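PDB 4EFD: aminopeptidase, which probably removes amino acids one at a time from the N-terminus of peptides, as metal-dependent aminopeptidases of the M17 family do. Local coordinates for residues T365-N370 and D460-M465; V420-A425 and T489-H494. All coordinates share one frame; numbering follows the deposited sequence.

Contact 1: T365-N370 and D460-M465; sequences TVEVIN and DMTNLM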
ATOM      1  N   THR A 365      28.207 -19.246  -5.131  1.00 40.22           N
ATOM      2  CA  THR A 365      27.772 -17.932  -5.596  1.00 40.13           C
ATOM      3  C   THR A 365      26.368 -17.597  -5.098  1.00 40.07           C
ATOM      4  O   THR A 365      25.515 -18.477  -4.978  1.00 39.95           O
ATOM      5  CB  THR A 365      27.809 -17.845  -7.132  1.00 40.17           C
ATOM      6  OG1 THR A 365      27.146 -18.984  -7.697  1.00 40.14           O
ATOM      7  CG2 THR A 365      29.251 -17.800  -7.622  1.00 40.08           C
ATOM      8  N   VAL A 366      26.143 -16.319  -4.807  1.00 40.08           N
ATOM      9  CA  VAL A 366      24.857 -15.840  -4.300  1.00 40.04           C
ATOM     10  C   VAL A 366      24.322 -14.708  -5.171  1.00 40.15           C
ATOM     11  O   VAL A 366      24.992 -13.693  -5.354  1.00 40.08           O
ATOM     12  CB  VAL A 366      24.980 -15.327  -2.852  1.00 39.99           C
ATOM     13  CG1 VAL A 366      23.682 -14.661  -2.406  1.00 39.69           C
ATOM     14  CG2 VAL A 366      25.352 -16.465  -1.918  1.00 39.74           C
ATOM     15  N   GLU A 367      23.117 -14.892  -5.706  1.00 40.37           N
ATOM     16  CA  GLU A 367      22.421 -13.832  -6.429  1.00 40.55           C
ATOM     17  C   GLU A 367      21.670 -12.968  -5.421  1.00 40.74           C
ATOM     18  O   GLU A 367      20.813 -13.465  -4.690  1.00 40.46           O
ATOM     19  CB  GLU A 367      21.439 -14.417  -7.448  1.00 40.57           C
ATOM     20  CG  GLU A 367      20.769 -13.368  -8.343  1.00 40.56           C
ATOM     21  CD  GLU A 367      19.667 -13.936  -9.230  1.00 40.69           C
ATOM     22  OE1 GLU A 367      19.216 -15.079  -8.993  1.00 40.09           O
ATOM     23  OE2 GLU A 367      19.245 -13.225 -10.168  1.00 40.91           O
ATOM     24  N   VAL A 368      21.994 -11.679  -5.384  1.00 41.15           N
ATOM     25  CA  VAL A 368      21.329 -10.750  -4.475  1.00 41.51           C
ATOM     26  C   VAL A 368      20.054 -10.216  -5.126  1.00 41.90           C
ATOM     27  O   VAL A 368      20.078  -9.206  -5.827  1.00 41.87           O
ATOM     28  CB  VAL A 368      22.259  -9.582  -4.079  1.00 41.51           C
ATOM     29  CG1 VAL A 368      21.557  -8.649  -3.099  1.00 41.38           C
ATOM     30  CG2 VAL A 368      23.550 -10.115  -3.478  1.00 41.42           C
ATOM     31  N   ILE A 369      18.945 -10.915  -4.902  1.00 42.45           N
ATOM     32  CA  ILE A 369      17.645 -10.491  -5.435  1.00 42.89           C
ATOM     33  C   ILE A 369      16.993  -9.415  -4.561  1.00 43.23           C
ATOM     34  O   ILE A 369      16.114  -8.689  -5.024  1.00 43.33           O
ATOM     35  CB  ILE A 369      16.667 -11.685  -5.628  1.00 42.95           C
ATOM     36  CG1 ILE A 369      16.245 -12.292  -4.284  1.00 43.13           C
ATOM     37  CG2 ILE A 369      17.294 -12.745  -6.527  1.00 42.85           C
ATOM     38  CD1 ILE A 369      15.410 -13.548  -4.425  1.00 43.70           C
ATOM     39  N   ASN A 370      17.421  -9.322  -3.302  1.00 43.63           N
ATOM     40  CA  ASN A 370      16.931  -8.294  -2.384  1.00 44.02           C
ATOM     41  C   ASN A 370      18.072  -7.746  -1.522  1.00 44.29           C
ATOM     42  O   ASN A 370      18.630  -8.460  -0.686  1.00 44.34           O
ATOM     43  CB  ASN A 370      15.815  -8.863  -1.504  1.00 44.07           C
ATOM     44  CG  ASN A 370      14.991  -7.781  -0.823  1.00 44.35           C
ATOM     45  OD1 ASN A 370      15.490  -6.693  -0.526  1.00 45.08           O
ATOM     46  ND2 ASN A 370      13.721  -8.078  -0.573  1.00 44.51           N
ATOM     47  N   ASP A 460      24.438 -20.188  -7.617  1.00 38.68           N
ATOM     48  CA  ASP A 460      24.159 -21.400  -6.845  1.00 38.65           C
ATOM     49  C   ASP A 460      22.932 -21.222  -5.957  1.00 38.62           C
ATOM     50  O   ASP A 460      22.228 -22.187  -5.667  1.00 38.53           O
ATOM     51  CB  ASP A 460      25.366 -21.794  -5.986  1.00 38.65           C
ATOM     52  CG  ASP A 460      26.545 -22.271  -6.811  1.00 38.82           C
ATOM     53  OD1 ASP A 460      26.344 -23.110  -7.715  1.00 39.01           O
ATOM     54  OD2 ASP A 460      27.678 -21.818  -6.545  1.00 38.86           O
ATOM     55  N   MET A 461      22.688 -19.989  -5.521  1.00 38.66           N
ATOM     56  CA  MET A 461      21.509 -19.673  -4.719  1.00 38.63           C
ATOM     57  C   MET A 461      21.185 -18.181  -4.768  1.00 38.68           C
ATOM     58  O   MET A 461      22.014 -17.369  -5.184  1.00 38.63           O
ATOM     59  CB  MET A 461      21.732 -20.100  -3.266  1.00 38.58           C
ATOM     60  CG  MET A 461      22.754 -19.252  -2.513  1.00 38.39           C
ATOM     61  SD  MET A 461      23.305 -20.024  -0.985  1.00 37.95           S
ATOM     62  CE  MET A 461      24.484 -21.212  -1.624  1.00 38.02           C
ATOM     63  N   THR A 462      19.971 -17.835  -4.350  1.00 38.76           N
ATOM     64  CA  THR A 462      19.608 -16.446  -4.084  1.00 38.83           C
ATOM     65  C   THR A 462      19.856 -16.175  -2.603  1.00 39.08           C
ATOM     66  O   THR A 462      20.159 -17.098  -1.846  1.00 39.07           O
ATOM     67  CB  THR A 462      18.125 -16.157  -4.402  1.00 38.77           C
ATOM     68  OG1 THR A 462      17.283 -16.857  -3.476  1.00 38.39           O
ATOM     69  CG2 THR A 462      17.783 -16.577  -5.827  1.00 38.64           C
ATOM     70  N   ASN A 463      19.721 -14.918  -2.193  1.00 39.37           N
ATOM     71  CA  ASN A 463      19.868 -14.549  -0.783  1.00 39.67           C
ATOM     72  C   ASN A 463      18.536 -14.461  -0.031  1.00 39.97           C
ATOM     73  O   ASN A 463      18.527 -14.223   1.171  1.00 40.05           O
ATOM     74  CB  ASN A 463      20.630 -13.227  -0.645  1.00 39.64           C
ATOM     75  CG  ASN A 463      19.814 -12.031  -1.097  1.00 39.59           C
ATOM     76  OD1 ASN A 463      19.119 -12.087  -2.112  1.00 39.43           O
ATOM     77  ND2 ASN A 463      19.896 -10.939  -0.345  1.00 39.46           N
ATOM     78  N   LEU A 464      17.416 -14.638  -0.729  1.00 40.40           N
ATOM     79  CA  LEU A 464      16.100 -14.551  -0.093  1.00 40.77           C
ATOM     80  C   LEU A 464      15.125 -15.569  -0.674  1.00 41.09           C
ATOM     81  O   LEU A 464      15.147 -15.858  -1.870  1.00 41.14           O
ATOM     82  CB  LEU A 464      15.527 -13.137  -0.231  1.00 40.82           C
ATOM     83  CG  LEU A 464      14.186 -12.860   0.463  1.00 40.84           C
ATOM     84  CD1 LEU A 464      14.258 -13.144   1.962  1.00 40.77           C
ATOM     85  CD2 LEU A 464      13.751 -11.429   0.211  1.00 40.72           C
ATOM     86  N   MET A 465      14.269 -16.101   0.193  1.00 41.51           N
ATOM     87  CA  MET A 465      13.282 -17.104  -0.195  1.00 41.89           C
ATOM     88  C   MET A 465      12.262 -16.520  -1.172  1.00 42.05           C
ATOM     89  O   MET A 465      11.845 -15.368  -1.028  1.00 42.18           O
ATOM     90  CB  MET A 465      12.578 -17.667   1.047  1.00 41.96           C
ATOM     91  CG  MET A 465      11.719 -16.662   1.801  1.00 42.47           C
ATOM     92  SD  MET A 465      11.403 -17.143   3.508  1.00 43.67           S
ATOM     93  CE  MET A 465      10.534 -18.695   3.289  1.00 42.81           C
TER

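Contact 2: V420-A425 and T489-H494; sequences VNEEGA and TGAHIH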
ATOM      1  N   VAL A 420      18.524 -25.664  14.148  1.00 42.26           N
ATOM      2  CA  VAL A 420      19.691 -26.492  14.447  1.00 42.66           C
ATOM      3  C   VAL A 420      19.567 -27.895  13.855  1.00 42.99           C
ATOM      4  O   VAL A 420      18.501 -28.510  13.907  1.00 42.95           O
ATOM      5  CB  VAL A 420      19.936 -26.561  15.981  1.00 42.70           C
ATOM      6  CG1 VAL A 420      18.622 -26.721  16.723  1.00 42.76           C
ATOM      7  CG2 VAL A 420      20.900 -27.685  16.339  1.00 42.73           C
ATOM      8  N   ASN A 421      20.670 -28.389  13.293  1.00 43.49           N
ATOM      9  CA  ASN A 421      20.690 -29.690  12.619  1.00 43.90           C
ATOM     10  C   ASN A 421      20.603 -30.886  13.566  1.00 44.28           C
ATOM     11  O   ASN A 421      19.981 -31.894  13.229  1.00 44.53           O
ATOM     12  CB  ASN A 421      21.923 -29.820  11.705  1.00 43.91           C
ATOM     13  CG  ASN A 421      23.242 -29.663  12.453  1.00 43.90           C
ATOM     14  OD1 ASN A 421      23.269 -29.296  13.627  1.00 43.75           O
ATOM     15  ND2 ASN A 421      24.346 -29.928  11.762  1.00 43.42           N
ATOM     16  N   GLU A 422      21.214 -30.775  14.742  1.00 44.72           N
ATOM     17  CA  GLU A 422      21.224 -31.870  15.712  1.00 45.02           C
ATOM     18  C   GLU A 422      20.246 -31.635  16.861  1.00 45.21           C
ATOM     19  O   GLU A 422      20.321 -30.621  17.551  1.00 45.34           O
ATOM     20  CB  GLU A 422      22.635 -32.079  16.261  1.00 45.05           C
ATOM     21  CG  GLU A 422      23.634 -32.523  15.202  1.00 45.31           C
ATOM     22  CD  GLU A 422      25.010 -32.829  15.766  1.00 45.77           C
ATOM     23  OE1 GLU A 422      25.181 -32.799  17.005  1.00 46.35           O
ATOM     24  OE2 GLU A 422      25.925 -33.105  14.961  1.00 45.90           O
ATOM     25  N   GLU A 423      19.328 -32.582  17.048  1.00 45.48           N
ATOM     26  CA  GLU A 423      18.374 -32.562  18.160  1.00 45.70           C
ATOM     27  C   GLU A 423      19.063 -32.393  19.517  1.00 45.68           C
ATOM     28  O   GLU A 423      18.564 -31.673  20.383  1.00 45.74           O
ATOM     29  CB  GLU A 423      17.538 -33.851  18.159  1.00 45.80           C
ATOM     30  CG  GLU A 423      16.200 -33.753  18.896  1.00 46.50           C
ATOM     31  CD  GLU A 423      16.337 -33.758  20.412  1.00 47.47           C
ATOM     32  OE1 GLU A 423      17.144 -34.554  20.944  1.00 47.85           O
ATOM     33  OE2 GLU A 423      15.631 -32.964  21.073  1.00 47.89           O
ATOM     34  N   GLY A 424      20.201 -33.060  19.697  1.00 45.65           N
ATOM     35  CA  GLY A 424      20.948 -33.003  20.954  1.00 45.60           C
ATOM     36  C   GLY A 424      21.386 -31.598  21.315  1.00 45.54           C
ATOM     37  O   GLY A 424      21.155 -31.133  22.434  1.00 45.45           O
ATOM     38  N   ALA A 425      22.017 -30.922  20.358  1.00 45.49           N
ATOM     39  CA  ALA A 425      22.444 -29.535  20.536  1.00 45.46           C
ATOM     40  C   ALA A 425      21.250 -28.606  20.757  1.00 45.50           C
ATOM     41  O   ALA A 425      21.334 -27.663  21.541  1.00 45.48           O
ATOM     42  CB  ALA A 425      23.260 -29.075  19.337  1.00 45.38           C
ATOM     43  N   THR A 489      31.714 -31.061  10.510  1.00 44.03           N
ATOM     44  CA  THR A 489      30.685 -32.105  10.562  1.00 43.91           C
ATOM     45  C   THR A 489      29.936 -32.108  11.901  1.00 43.72           C
ATOM     46  O   THR A 489      29.321 -33.114  12.268  1.00 43.75           O
ATOM     47  CB  THR A 489      31.306 -33.506  10.339  1.00 43.97           C
ATOM     48  OG1 THR A 489      32.194 -33.817  11.420  1.00 44.28           O
ATOM     49  CG2 THR A 489      32.073 -33.564   9.022  1.00 44.00           C
ATOM     50  N   GLY A 490      29.968 -30.982  12.614  1.00 43.42           N
ATOM     51  CA  GLY A 490      29.385 -30.888  13.954  1.00 43.21           C
ATOM     52  C   GLY A 490      27.995 -30.275  13.986  1.00 43.04           C
ATOM     53  O   GLY A 490      27.306 -30.212  12.967  1.00 43.11           O
ATOM     54  N   ALA A 491      27.591 -29.816  15.169  1.00 42.79           N
ATOM     55  CA  ALA A 491      26.270 -29.224  15.374  1.00 42.58           C
ATOM     56  C   ALA A 491      26.265 -27.734  15.031  1.00 42.36           C
ATOM     57  O   ALA A 491      27.081 -26.970  15.543  1.00 42.39           O
ATOM     58  CB  ALA A 491      25.821 -29.432  16.814  1.00 42.55           C
ATOM     59  N   HIS A 492      25.344 -27.333  14.158  1.00 42.06           N
ATOM     60  CA  HIS A 492      25.145 -25.928  13.815  1.00 41.81           C
ATOM     61  C   HIS A 492      23.910 -25.410  14.541  1.00 41.23           C
ATOM     62  O   HIS A 492      22.835 -25.987  14.417  1.00 41.07           O
ATOM     63  CB  HIS A 492      24.965 -25.764  12.306  1.00 41.99           C
ATOM     64  CG  HIS A 492      24.683 -24.356  11.881  1.00 43.01           C
ATOM     65  ND1 HIS A 492      25.681 -23.435  11.648  1.00 44.02           N
ATOM     66  CD2 HIS A 492      23.515 -23.710  11.653  1.00 43.78           C
ATOM     67  CE1 HIS A 492      25.141 -22.283  11.291  1.00 44.03           C
ATOM     68  NE2 HIS A 492      23.827 -22.423  11.287  1.00 44.16           N
ATOM     69  N   ILE A 493      24.075 -24.326  15.297  1.00 40.66           N
ATOM     70  CA  ILE A 493      22.969 -23.688  16.012  1.00 40.15           C
ATOM     71  C   ILE A 493      22.786 -22.257  15.509  1.00 39.66           C
ATOM     72  O   ILE A 493      23.625 -21.394  15.763  1.00 39.60           O
ATOM     73  CB  ILE A 493      23.229 -23.644  17.533  1.00 40.14           C
ATOM     74  CG1 ILE A 493      23.399 -25.058  18.095  1.00 40.22           C
ATOM     75  CG2 ILE A 493      22.092 -22.925  18.249  1.00 40.06           C
ATOM     76  CD1 ILE A 493      23.704 -25.089  19.584  1.00 40.29           C
ATOM     77  N   HIS A 494      21.694 -22.014  14.787  1.00 39.04           N
ATOM     78  CA  HIS A 494      21.358 -20.669  14.323  1.00 38.56           C
ATOM     79  C   HIS A 494      20.317 -20.054  15.251  1.00 38.09           C
ATOM     80  O   HIS A 494      19.221 -20.594  15.400  1.00 38.07           O
ATOM     81  CB  HIS A 494      20.831 -20.703  12.886  1.00 38.55           C
ATOM     82  CG  HIS A 494      20.184 -19.425  12.450  1.00 38.50           C
ATOM     83  ND1 HIS A 494      20.910 -18.312  12.083  1.00 38.40           N
ATOM     84  CD2 HIS A 494      18.881 -19.080  12.331  1.00 38.28           C
ATOM     85  CE1 HIS A 494      20.081 -17.338  11.754  1.00 38.42           C
ATOM     86  NE2 HIS A 494      18.844 -17.778  11.894  1.00 38.17           N
TER

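Contact 1: T365-N370 and D460-M465
Asn463 ND2, the side-chain nitrogen, donates to two backbone carbonyls, Asn370 O (ND2 to O 2.8 Å) and Ala373 O. Asn463 follows the short strand 461-462, which pairs in parallel with 365-368 in a small three-stranded sheet. Asn370 O lies in the plane of the side-chain amide, as a nearly straight bond requires. OD1 of the same amide faces the backbone of Ile369 and Asn370: it takes a weak bond from Ile369 N at 3.0 Å and a longer, also weak one from Asn370 N. Asparagine suits the place because it offers donor and acceptor at once to the backbone of these two residues. With chi1 71°, CG sits between the backbone N and carbonyl carbon, which brings the amide alongside the turn centred on Val368, an inverse gamma turn. That turn leads into the NTDAEGR signature of the M17 family, which starts at Asn370.

Upstream, between the paired strands, Glu367 N reaches Met461 O at 2.8 Å, in the carbonyl plane, while Met461 N meets Thr365 O less directly. Apolar side chains fill the Val366 face, where CG2 touches Met461 CG at 3.9 Å and Phe479 of helix 472-481 packs on both residues. On the other face, the extended Glu367 sets OE1 against Thr462 CG2, with its hydrogen bond going to Ser456.

Thr365 and Asp460 clasp the start of the ladder. Thr365 OG1 accepts from Asp460 N at 3.0 Å and also bonds Ala168 O of the second subunit; Asp460 OD1 meets Asp170 N of that subunit. Across the clasp, Thr365 N approaches Asp460 OD2 almost straight, at 3.0 Å, on the anti side of the carboxylate.

Contact 2: V420-A425 and T489-H494
This is a contact between neighbouring strands at the point where one of them, 416-420, ends: its last residue and the first turn of helix 423-436 pack along strand 491-496 of the large mixed sheet of the catalytic domain. Val420 and Ile493 form an antiparallel non-hydrogen-bonded pair and lie side by side, pointing the same way, with Val420 CG2 and Ile493 CG1 4.0 Å apart. Branched apolar residues suit this face, which the following helix covers: Ala425 CB touches Ala491 CB at 3.6 Å, both methyls being small enough for helix and strand to come close, and Met429 also packs on Ile493.

Where the strand gives out, Asn421 carries the ladder on with its side chain. Its amide supplies an acceptor and a donor to the backbone of 491-496 and the residue before it: OD1 accepts from His492 N at 2.9 Å, the donor standing above the carbonyl plane, and ND2 reaches Gly490 O at 3.2 Å within that carbonyl's plane. Beside them, Asn421 N makes a weak bond to His492 O.

Glu422, at the N-cap position of the helix, extends its chain across Ala491, with OE1 3.4 Å from the methyl carbon CB. Val420 O is bonded by Arg114 NH1 of the third subunit.

In the fold
Contacts 1 and 2 lie in the same catalytic domain, their centres about 24 Å apart and their nearest atoms about 11 Å apart. Contact 2 belongs to the large mixed sheet and is only partly buried; contact 1 joins a separate small sheet and, though farther from the centre of the chain, is mostly buried, with the second subunit against Thr365, Glu367 and Asp460. Helix 472-481 packs on residues of both. Each uses an asparagine amide to bridge backbone groups where a strand ends, but contact 1 adds a short parallel ladder, whereas contact 2 relies on one antiparallel pair, with valine, isoleucine and alanine side chains between strand and helix. A different subunit adjoins each.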